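PDB 2RGY: transcriptional regulator, LacI family from Burkholderia phymatum, which probably regulates transcription as a LacI-family repressor or activator, its periplasmic-binding-protein-like domain sensing a small effector, likely a sugar. Local coordinates for residues Gly192-Asn197 / Ile222-Asp227; Asp226-Ala231 / Ser239-Thr244. All coordinates share one frame; numbering follows the deposited sequence.

Contact 1: Gly192-Asn197 / Ile222-Asp227; sequences GLFCAN and IGYDDD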
ATOM      1  N   GLY A 192     -27.391   5.013  -2.048  1.00 22.43           N
ATOM      2  CA  GLY A 192     -26.391   3.996  -2.336  1.00 21.65           C
ATOM      3  C   GLY A 192     -25.310   4.547  -3.238  1.00 21.44           C
ATOM      4  O   GLY A 192     -25.607   5.193  -4.244  1.00 24.21           O
ATOM      5  N   LEU A 193     -24.056   4.279  -2.888  1.00 21.47           N
ATOM      6  CA  LEU A 193     -22.905   4.780  -3.643  1.00 19.00           C
ATOM      7  C   LEU A 193     -21.954   3.689  -4.119  1.00 17.95           C
ATOM      8  O   LEU A 193     -21.575   2.803  -3.357  1.00 18.71           O
ATOM      9  CB  LEU A 193     -22.113   5.772  -2.777  1.00 16.57           C
ATOM     10  CG  LEU A 193     -20.748   6.239  -3.307  1.00 18.52           C
ATOM     11  CD1 LEU A 193     -20.941   7.068  -4.558  1.00 15.92           C
ATOM     12  CD2 LEU A 193     -20.031   7.057  -2.242  1.00 17.11           C
ATOM     13  N   PHE A 194     -21.575   3.764  -5.388  1.00 17.26           N
ATOM     14  CA  PHE A 194     -20.636   2.815  -5.960  1.00 16.22           C
ATOM     15  C   PHE A 194     -19.335   3.537  -6.298  1.00 16.34           C
ATOM     16  O   PHE A 194     -19.335   4.516  -7.049  1.00 16.88           O
ATOM     17  CB  PHE A 194     -21.211   2.183  -7.223  1.00 14.48           C
ATOM     18  CG  PHE A 194     -20.222   1.363  -7.995  1.00 14.96           C
ATOM     19  CD1 PHE A 194     -19.348   0.491  -7.340  1.00 14.96           C
ATOM     20  CD2 PHE A 194     -20.210   1.407  -9.389  1.00 15.63           C
ATOM     21  CE1 PHE A 194     -18.477  -0.334  -8.064  1.00 16.07           C
ATOM     22  CE2 PHE A 194     -19.343   0.586 -10.136  1.00 17.30           C
ATOM     23  CZ  PHE A 194     -18.475  -0.288  -9.474  1.00 16.24           C
ATOM     24  N   CYS A 195     -18.238   3.052  -5.728  1.00 17.87           N
ATOM     25  CA  CYS A 195     -16.917   3.621  -5.968  1.00 18.60           C
ATOM     26  C   CYS A 195     -16.087   2.664  -6.816  1.00 18.91           C
ATOM     27  O   CYS A 195     -15.926   1.495  -6.473  1.00 19.10           O
ATOM     28  CB  CYS A 195     -16.215   3.887  -4.640  1.00 20.01           C
ATOM     29  SG  CYS A 195     -17.033   5.161  -3.682  1.00 25.12           S
ATOM     30  N   ALA A 196     -15.551   3.184  -7.914  1.00 18.32           N
ATOM     31  CA  ALA A 196     -14.760   2.411  -8.867  1.00 19.29           C
ATOM     32  C   ALA A 196     -13.620   1.577  -8.279  1.00 19.57           C
ATOM     33  O   ALA A 196     -13.155   0.632  -8.920  1.00 18.47           O
ATOM     34  CB  ALA A 196     -14.225   3.337  -9.958  1.00 20.21           C
ATOM     35  N   ASN A 197     -13.155   1.938  -7.086  1.00 18.34           N
ATOM     36  CA  ASN A 197     -12.106   1.168  -6.420  1.00 18.08           C
ATOM     37  C   ASN A 197     -12.181   1.407  -4.918  1.00 19.07           C
ATOM     38  O   ASN A 197     -12.726   2.420  -4.475  1.00 17.59           O
ATOM     39  CB  ASN A 197     -10.710   1.501  -6.989  1.00 17.84           C
ATOM     40  CG  ASN A 197     -10.116   2.791  -6.439  1.00 18.86           C
ATOM     41  OD1 ASN A 197     -10.819   3.655  -5.912  1.00 19.70           O
ATOM     42  ND2 ASN A 197      -8.801   2.931  -6.586  1.00 18.72           N
ATOM     43  N   ILE A 222     -20.360   0.623  -1.658  1.00 17.12           N
ATOM     44  CA  ILE A 222     -19.721  -0.598  -2.129  1.00 17.41           C
ATOM     45  C   ILE A 222     -18.489  -0.253  -2.955  1.00 15.95           C
ATOM     46  O   ILE A 222     -18.543   0.607  -3.828  1.00 17.26           O
ATOM     47  CB  ILE A 222     -20.668  -1.460  -2.974  1.00 15.81           C
ATOM     48  CG1 ILE A 222     -19.933  -2.723  -3.420  1.00 18.49           C
ATOM     49  CG2 ILE A 222     -21.166  -0.680  -4.174  1.00 15.90           C
ATOM     50  CD1 ILE A 222     -20.855  -3.807  -3.979  1.00 19.68           C
ATOM     51  N   GLY A 223     -17.376  -0.920  -2.668  1.00 14.53           N
ATOM     52  CA  GLY A 223     -16.149  -0.645  -3.391  1.00 15.63           C
ATOM     53  C   GLY A 223     -15.863  -1.626  -4.512  1.00 18.51           C
ATOM     54  O   GLY A 223     -16.721  -2.424  -4.883  1.00 18.25           O
ATOM     55  N   TYR A 224     -14.645  -1.586  -5.039  1.00 18.72           N
ATOM     56  CA  TYR A 224     -14.274  -2.465  -6.140  1.00 20.29           C
ATOM     57  C   TYR A 224     -12.796  -2.827  -6.008  1.00 21.43           C
ATOM     58  O   TYR A 224     -11.968  -1.955  -5.755  1.00 21.26           O
ATOM     59  CB  TYR A 224     -14.524  -1.741  -7.459  1.00 17.15           C
ATOM     60  CG  TYR A 224     -14.640  -2.634  -8.666  1.00 19.52           C
ATOM     61  CD1 TYR A 224     -15.886  -3.032  -9.145  1.00 19.69           C
ATOM     62  CD2 TYR A 224     -13.505  -3.042  -9.359  1.00 19.55           C
ATOM     63  CE1 TYR A 224     -16.001  -3.814 -10.301  1.00 22.34           C
ATOM     64  CE2 TYR A 224     -13.600  -3.825 -10.511  1.00 21.27           C
ATOM     65  CZ  TYR A 224     -14.851  -4.207 -10.982  1.00 23.33           C
ATOM     66  OH  TYR A 224     -14.947  -4.956 -12.143  1.00 23.67           O
ATOM     67  N   ASP A 225     -12.499  -4.115  -6.182  1.00 22.89           N
ATOM     68  CA  ASP A 225     -11.155  -4.701  -6.094  1.00 23.38           C
ATOM     69  C   ASP A 225     -11.115  -5.715  -4.956  1.00 24.28           C
ATOM     70  O   ASP A 225     -10.693  -6.854  -5.141  1.00 23.92           O
ATOM     71  CB  ASP A 225     -10.049  -3.654  -5.820  1.00 23.78           C
ATOM     72  CG  ASP A 225      -9.747  -2.759  -7.020  1.00 26.03           C
ATOM     73  OD1 ASP A 225     -10.003  -3.165  -8.169  1.00 25.00           O
ATOM     74  OD2 ASP A 225      -9.219  -1.639  -6.815  1.00 28.21           O
ATOM     75  N   ASP A 226     -11.579  -5.279  -3.789  1.00 25.07           N
ATOM     76  CA  ASP A 226     -11.580  -6.061  -2.550  1.00 28.68           C
ATOM     77  C   ASP A 226     -10.131  -6.137  -2.107  1.00 32.32           C
ATOM     78  O   ASP A 226      -9.595  -7.204  -1.782  1.00 30.69           O
ATOM     79  CB  ASP A 226     -12.161  -7.468  -2.731  1.00 27.62           C
ATOM     80  CG  ASP A 226     -12.344  -8.194  -1.397  1.00 28.73           C
ATOM     81  OD1 ASP A 226     -12.403  -7.507  -0.351  1.00 27.27           O
ATOM     82  OD2 ASP A 226     -12.444  -9.441  -1.389  1.00 26.79           O
ATOM     83  N   ASP A 227      -9.500  -4.967  -2.132  1.00 35.89           N
ATOM     84  CA  ASP A 227      -8.115  -4.826  -1.733  1.00 40.00           C
ATOM     85  C   ASP A 227      -8.114  -5.126  -0.237  1.00 41.03           C
ATOM     86  O   ASP A 227      -9.136  -4.956   0.436  1.00 40.73           O
ATOM     87  CB  ASP A 227      -7.646  -3.405  -2.082  1.00 41.73           C
ATOM     88  CG  ASP A 227      -7.184  -3.293  -3.544  1.00 44.51           C
ATOM     89  OD1 ASP A 227      -7.248  -2.184  -4.125  1.00 46.14           O
ATOM     90  OD2 ASP A 227      -6.738  -4.323  -4.114  1.00 45.30           O
TER

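Contact 2: Asp226-Ala231 / Ser239-Thr244; sequences DDYSAA and SVHIPT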
ATOM      1  N   ASP A 226     -11.579  -5.279  -3.789  1.00 25.07           N
ATOM      2  CA  ASP A 226     -11.580  -6.061  -2.550  1.00 28.68           C
ATOM      3  C   ASP A 226     -10.131  -6.137  -2.107  1.00 32.32           C
ATOM      4  O   ASP A 226      -9.595  -7.204  -1.782  1.00 30.69           O
ATOM      5  CB  ASP A 226     -12.161  -7.468  -2.731  1.00 27.62           C
ATOM      6  CG  ASP A 226     -12.344  -8.194  -1.397  1.00 28.73           C
ATOM      7  OD1 ASP A 226     -12.403  -7.507  -0.351  1.00 27.27           O
ATOM      8  OD2 ASP A 226     -12.444  -9.441  -1.389  1.00 26.79           O
ATOM      9  N   ASP A 227      -9.500  -4.967  -2.132  1.00 35.89           N
ATOM     10  CA  ASP A 227      -8.115  -4.826  -1.733  1.00 40.00           C
ATOM     11  C   ASP A 227      -8.114  -5.126  -0.237  1.00 41.03           C
ATOM     12  O   ASP A 227      -9.136  -4.956   0.436  1.00 40.73           O
ATOM     13  CB  ASP A 227      -7.646  -3.405  -2.082  1.00 41.73           C
ATOM     14  CG  ASP A 227      -7.184  -3.293  -3.544  1.00 44.51           C
ATOM     15  OD1 ASP A 227      -7.248  -2.184  -4.125  1.00 46.14           O
ATOM     16  OD2 ASP A 227      -6.738  -4.323  -4.114  1.00 45.30           O
ATOM     17  N   TYR A 228      -7.000  -5.591   0.304  1.00 41.49           N
ATOM     18  CA  TYR A 228      -7.055  -5.935   1.709  1.00 43.40           C
ATOM     19  C   TYR A 228      -6.995  -4.824   2.741  1.00 42.09           C
ATOM     20  O   TYR A 228      -6.660  -5.040   3.901  1.00 42.18           O
ATOM     21  CB  TYR A 228      -6.085  -7.083   1.986  1.00 46.46           C
ATOM     22  CG  TYR A 228      -6.641  -8.377   1.405  1.00 49.86           C
ATOM     23  CD1 TYR A 228      -5.796  -9.395   0.945  1.00 50.90           C
ATOM     24  CD2 TYR A 228      -8.034  -8.583   1.322  1.00 50.82           C
ATOM     25  CE1 TYR A 228      -6.323 -10.592   0.416  1.00 51.63           C
ATOM     26  CE2 TYR A 228      -8.564  -9.773   0.800  1.00 52.37           C
ATOM     27  CZ  TYR A 228      -7.704 -10.771   0.352  1.00 52.64           C
ATOM     28  OH  TYR A 228      -8.236 -11.958  -0.135  1.00 53.46           O
ATOM     29  N   SER A 229      -7.383  -3.632   2.308  1.00 41.50           N
ATOM     30  CA  SER A 229      -7.473  -2.487   3.200  1.00 40.60           C
ATOM     31  C   SER A 229      -8.972  -2.361   3.518  1.00 39.05           C
ATOM     32  O   SER A 229      -9.371  -1.632   4.435  1.00 38.80           O
ATOM     33  CB  SER A 229      -6.985  -1.217   2.496  1.00 42.15           C
ATOM     34  OG  SER A 229      -7.193  -0.062   3.307  1.00 43.44           O
ATOM     35  N   ALA A 230      -9.791  -3.093   2.760  1.00 36.23           N
ATOM     36  CA  ALA A 230     -11.247  -3.059   2.912  1.00 32.54           C
ATOM     37  C   ALA A 230     -11.786  -3.693   4.186  1.00 31.03           C
ATOM     38  O   ALA A 230     -12.657  -3.121   4.849  1.00 29.92           O
ATOM     39  CB  ALA A 230     -11.913  -3.705   1.691  1.00 33.06           C
ATOM     40  N   ALA A 231     -11.278  -4.873   4.532  1.00 29.32           N
ATOM     41  CA  ALA A 231     -11.740  -5.563   5.731  1.00 27.52           C
ATOM     42  C   ALA A 231     -11.531  -4.721   6.976  1.00 26.99           C
ATOM     43  O   ALA A 231     -12.239  -4.879   7.967  1.00 25.40           O
ATOM     44  CB  ALA A 231     -11.019  -6.904   5.887  1.00 29.76           C
ATOM     45  N   SER A 239     -17.116  -5.061  -0.906  1.00 17.86           N
ATOM     46  CA  SER A 239     -16.461  -4.795  -2.174  1.00 18.09           C
ATOM     47  C   SER A 239     -16.567  -5.927  -3.182  1.00 18.32           C
ATOM     48  O   SER A 239     -16.692  -7.088  -2.813  1.00 20.14           O
ATOM     49  CB  SER A 239     -14.981  -4.492  -1.902  1.00 18.16           C
ATOM     50  OG  SER A 239     -14.255  -4.199  -3.085  1.00 20.63           O
ATOM     51  N   VAL A 240     -16.524  -5.567  -4.461  1.00 18.14           N
ATOM     52  CA  VAL A 240     -16.560  -6.541  -5.537  1.00 18.56           C
ATOM     53  C   VAL A 240     -15.156  -7.159  -5.564  1.00 19.46           C
ATOM     54  O   VAL A 240     -14.149  -6.450  -5.676  1.00 17.75           O
ATOM     55  CB  VAL A 240     -16.861  -5.862  -6.891  1.00 17.60           C
ATOM     56  CG1 VAL A 240     -16.698  -6.855  -8.023  1.00 17.49           C
ATOM     57  CG2 VAL A 240     -18.281  -5.297  -6.886  1.00 17.26           C
ATOM     58  N   HIS A 241     -15.095  -8.480  -5.438  1.00 19.30           N
ATOM     59  CA  HIS A 241     -13.821  -9.178  -5.424  1.00 21.17           C
ATOM     60  C   HIS A 241     -13.275  -9.521  -6.810  1.00 22.35           C
ATOM     61  O   HIS A 241     -13.868 -10.311  -7.541  1.00 24.39           O
ATOM     62  CB  HIS A 241     -13.932 -10.468  -4.622  1.00 23.12           C
ATOM     63  CG  HIS A 241     -12.653 -11.238  -4.575  1.00 25.84           C
ATOM     64  ND1 HIS A 241     -11.626 -10.910  -3.719  1.00 27.73           N
ATOM     65  CD2 HIS A 241     -12.210 -12.275  -5.322  1.00 26.91           C
ATOM     66  CE1 HIS A 241     -10.602 -11.716  -3.938  1.00 28.07           C
ATOM     67  NE2 HIS A 241     -10.929 -12.553  -4.907  1.00 26.35           N
ATOM     68  N   ILE A 242     -12.129  -8.939  -7.146  1.00 22.35           N
ATOM     69  CA  ILE A 242     -11.463  -9.163  -8.432  1.00 23.10           C
ATOM     70  C   ILE A 242     -10.277 -10.108  -8.208  1.00 23.16           C
ATOM     71  O   ILE A 242      -9.445  -9.859  -7.335  1.00 23.35           O
ATOM     72  CB  ILE A 242     -10.929  -7.829  -9.011  1.00 23.78           C
ATOM     73  CG1 ILE A 242     -12.098  -6.887  -9.318  1.00 23.41           C
ATOM     74  CG2 ILE A 242     -10.105  -8.094 -10.260  1.00 23.81           C
ATOM     75  CD1 ILE A 242     -13.092  -7.448 -10.347  1.00 26.29           C
ATOM     76  N   PRO A 243     -10.173 -11.188  -9.006  1.00 22.36           N
ATOM     77  CA  PRO A 243      -9.083 -12.164  -8.869  1.00 23.40           C
ATOM     78  C   PRO A 243      -7.761 -11.647  -9.418  1.00 22.48           C
ATOM     79  O   PRO A 243      -7.227 -12.180 -10.383  1.00 21.56           O
ATOM     80  CB  PRO A 243      -9.608 -13.361  -9.654  1.00 22.89           C
ATOM     81  CG  PRO A 243     -10.246 -12.688 -10.822  1.00 23.62           C
ATOM     82  CD  PRO A 243     -10.990 -11.498 -10.193  1.00 23.03           C
ATOM     83  N   THR A 244      -7.230 -10.620  -8.772  1.00 23.21           N
ATOM     84  CA  THR A 244      -5.985  -9.998  -9.192  1.00 23.09           C
ATOM     85  C   THR A 244      -4.749 -10.866  -9.005  1.00 22.20           C
ATOM     86  O   THR A 244      -3.883 -10.905  -9.876  1.00 24.06           O
ATOM     87  CB  THR A 244      -5.793  -8.663  -8.454  1.00 23.44           C
ATOM     88  OG1 THR A 244      -6.819  -7.754  -8.876  1.00 23.86           O
ATOM     89  CG2 THR A 244      -4.421  -8.064  -8.749  1.00 22.45           C
TER

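Contact 1: Gly192-Asn197 / Ile222-Asp227
The amide N of Ile222 gives its hydrogen to Leu193 O at 3.0 Å with an N-H...O angle of 166°, and Cys195 N in turn bonds Ile222 O at 3.1 Å, almost perfectly straight at 179°. These two bonds zip strand 192-195 to strand 220-223 as parallel neighbours, the two strands of a beta-alpha-beta unit whose crossover helix is 198-210, in the Rossmann-like core of a periplasmic-binding-protein fold. Phe194 and Ile222 are paired across the bridge and send their side chains to the same face. With CG anti to its own backbone N (chi1 171°), the Phe194 ring presents its edge to residues 222-224: CD1 rests on Ile222 CG2 at 3.8 Å, while CZ meets Tyr224 CD1 at 3.8 Å, in the plane of the phenylalanine. Helices 112-125 and 141-155 cover this face, and Phe150 stacks on Phe194. Further on, the backbone N-H...O bonding stops while the segments draw closer: the tyrosine hydroxyl goes to His112, and Asn197, the N-cap of helix 198-210, turns OD1 to Met200 N. Among the contacts there is a CA-H...O approach, Asn197 CA to Tyr224 O at 3.2 Å.

Contact 2: Asp226-Ala231 / Ser239-Thr244
His241 and Asp226 meet through a single hydrogen bond, ND1 to OD2 at 2.9 Å, which illustrates how one buried carboxylate can tie a loop to the end of a strand. The N-H...O angle is 148°, so the bond is bent, and OD2 accepts through its anti lone pair, the one directed away from OD1. The oxygen sits near the edge of the imidazole but 19° out of its plane, and the carboxylate plane is turned 76° from that of the ring. With CG anti to the backbone N in both residues, the two side chains lean across each other, and Asp226 CB also packs on His241 CA at 3.6 Å.

This is the tight part of the contact. The carboxylate is buried and gripped by several groups: OD2 also accepts from Ser275 OG, and OD1 forms a salt bridge with Arg277, partners that would probably favour the charged form. At its backbone, Asp226 N lies 3.0 Å from Ser239 OG, a hydroxyl that is itself hydrogen-bonded to Asp198 OD1.

Toward solvent the contact thins out. Tyr228 is exposed, and its OH comes no nearer than 4.5 Å to His241 CE1, a marginal approach. Beyond it the loop folds on itself, with Ala230 N bonded to Asp227 O at 3.0 Å. Asp227 and Thr244 both reach side chains of helix 21-36, which belongs to the other lobe. A loop leaving the carboxyl end of one parallel strand and packed against the next, close to the opposite lobe, is typical of the two-lobed periplasmic-binding-protein fold used by LacI-family regulators.

Overall arrangement
Contact 1 lies in the mixed sheet that forms the core of one lobe, while contact 2, its centre about 9 Å from that of contact 1, sets the loop after strand 220-223 against the neighbouring strand 238-241. Strands 192-195, 220-223 and 238-241 are consecutive both along the chain and across the sheet, so the middle strand serves both: contact 1 joins it to its predecessor, and the loop after it, through the shared Asp226 and Asp227, enters contact 2. Probable backbone hydrogen bonds, Asp225 N to Val240 O at 2.9 Å and Gly223 O to Val240 N at 3.2 Å, connect them directly. Together they carry the chain from the sheet interior to loops near the other lobe, where effectors bind in relatives.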